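Local coordinates for Bcl10-interacting CARD protein (Homo sapiens, PDB 4FH0), which associates with BCL10 through its caspase recruitment domain, the part described here, and helps inhibit BCL10-induced activation of NF-kappa-B, at residues A84-I87 with L92-R95. The protein carries 2 engineered substitutions. Residues are numbered along the deposited sequence; the frame is centred on the assembly and turned at random.
With SO4 (sulfate ion), chain D; SO4 (sulfate ion), chain C.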
# COMPACT_ATOMS: atom_id res chain seq x y z
N ALA A 84 2.19 -4.93 5.79
CA ALA A 84 2.13 -3.56 6.29
C ALA A 84 0.70 -3.12 6.56
O ALA A 84 0.40 -2.40 7.52
CB ALA A 84 2.81 -2.60 5.30
N LEU A 85 -0.21 -3.53 5.68
CA LEU A 85 -1.63 -3.24 5.85
C LEU A 85 -2.19 -3.92 7.09
O LEU A 85 -2.98 -3.33 7.84
CB LEU A 85 -2.40 -3.69 4.61
CG LEU A 85 -3.84 -3.24 4.49
CD1 LEU A 85 -3.94 -1.76 4.16
CD2 LEU A 85 -4.56 -4.08 3.43
N TYR A 86 -1.81 -5.17 7.33
CA TYR A 86 -2.19 -5.84 8.57
C TYR A 86 -1.71 -5.05 9.78
O TYR A 86 -2.47 -4.82 10.74
CB TYR A 86 -1.63 -7.26 8.65
CG TYR A 86 -1.69 -7.81 10.07
CD1 TYR A 86 -2.88 -8.23 10.61
CD2 TYR A 86 -0.55 -7.87 10.84
CE1 TYR A 86 -2.94 -8.69 11.91
CE2 TYR A 86 -0.59 -8.34 12.14
CZ TYR A 86 -1.79 -8.74 12.67
OH TYR A 86 -1.87 -9.22 13.95
N ILE A 87 -0.46 -4.62 9.76
CA ILE A 87 0.10 -3.92 10.93
C ILE A 87 -0.62 -2.59 11.20
O ILE A 87 -0.96 -2.29 12.35
CB ILE A 87 1.62 -3.66 10.77
CG1 ILE A 87 2.36 -4.99 10.72
CG2 ILE A 87 2.15 -2.75 11.90
CD1 ILE A 87 3.79 -4.86 10.30
N LEU A 92 -9.32 -2.79 7.91
CA LEU A 92 -9.42 -2.82 6.46
C LEU A 92 -8.85 -4.13 5.89
O LEU A 92 -9.45 -4.77 5.03
CB LEU A 92 -8.78 -1.58 5.83
CG LEU A 92 -8.82 -1.59 4.31
CD1 LEU A 92 -10.24 -1.66 3.77
CD2 LEU A 92 -8.12 -0.34 3.80
N HIS A 93 -7.68 -4.50 6.40
CA HIS A 93 -7.00 -5.72 5.99
C HIS A 93 -7.93 -6.91 6.10
O HIS A 93 -8.01 -7.73 5.19
CB HIS A 93 -5.76 -5.90 6.85
CG HIS A 93 -4.96 -7.13 6.52
ND1 HIS A 93 -5.22 -8.36 7.09
CD2 HIS A 93 -3.89 -7.30 5.72
CE1 HIS A 93 -4.35 -9.24 6.63
NE2 HIS A 93 -3.52 -8.62 5.81
N SER A 94 -8.67 -6.99 7.20
CA SER A 94 -9.54 -8.12 7.43
C SER A 94 -10.76 -8.14 6.48
O SER A 94 -11.32 -9.18 6.22
CB SER A 94 -9.99 -8.15 8.89
OG SER A 94 -10.86 -7.08 9.20
N ARG A 95 -11.13 -6.99 5.93
CA ARG A 95 -12.34 -6.87 5.12
C ARG A 95 -12.09 -6.99 3.62
O ARG A 95 -13.02 -6.99 2.84
CB ARG A 95 -13.00 -5.51 5.38
CG ARG A 95 -13.58 -5.31 6.76
CD ARG A 95 -13.99 -3.86 6.95
NE ARG A 95 -15.15 -3.53 6.13
CZ ARG A 95 -15.33 -2.37 5.49
NH1 ARG A 95 -14.41 -1.41 5.56
NH2 ARG A 95 -16.42 -2.18 4.77
S SO4 D . -16.65 1.43 4.26
O1 SO4 D . -17.14 0.38 3.38
O2 SO4 D . -15.17 1.39 4.34
O3 SO4 D . -16.98 2.71 3.62
O4 SO4 D . -17.25 1.37 5.58
S SO4 C . -2.42 -11.44 4.44
O1 SO4 C . -3.44 -10.70 3.69
O2 SO4 C . -1.83 -12.46 3.59
O3 SO4 C . -1.41 -10.53 4.97
O4 SO4 C . -3.07 -12.09 5.60
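Tyr86 and His93 are the pair with the nearest CA atoms, 5.5 Å apart, where the last turn of helix 75-88 meets the short helix 90-95 that follows almost at once. His93 carries the contact. With its CG anti to the backbone N (chi1 -180°), the imidazole reaches across to helix 75-88 and lays one face against the start of Tyr86. Tyr86 CB sits over the middle of this face, 3.7 Å from the ring centroid and 11° off the normal, a CH-pi contact, while the backbone follows over the same face, Tyr86 N lying above its CD2 end, 3.4 Å from His93 CD2. The phenol ring then leads away from helix 90-95, turning its edge toward the imidazole face in a T-shaped pair with the planes at 70° and the centroids 5.7 Å apart. Leu85 fills the inner side: its CD2 methyl packs on the root of His93, 3.9 Å from His93 CA, and its CD1 faces Leu92 CD2 at 4.4 Å. Both leucines also touch Leu18 of helix 7-18 and Leu24, so this part of the seam belongs to the hydrophobic core of the helical CARD bundle. At the outer end of the imidazole, His93 NE2 donates a hydrogen bond of 3.0 Å, near the ring plane, to O3 of a sulfate that also binds Tyr7, Arg10 and Arg99. Arg95 holds the second sulfate, shared with Arg23, end-on, NH1 to O2 and NH2 to O1, both bonds nearly straight. Both sulfates are probably from the crystallisation liquor. The seam is thus apolar within and polar at its rim; CH-pi packing and the sulfate together restrict the imidazole's rotation, and the anion may favour a protonated His93, with nearby Arg10 and Arg99 working against this.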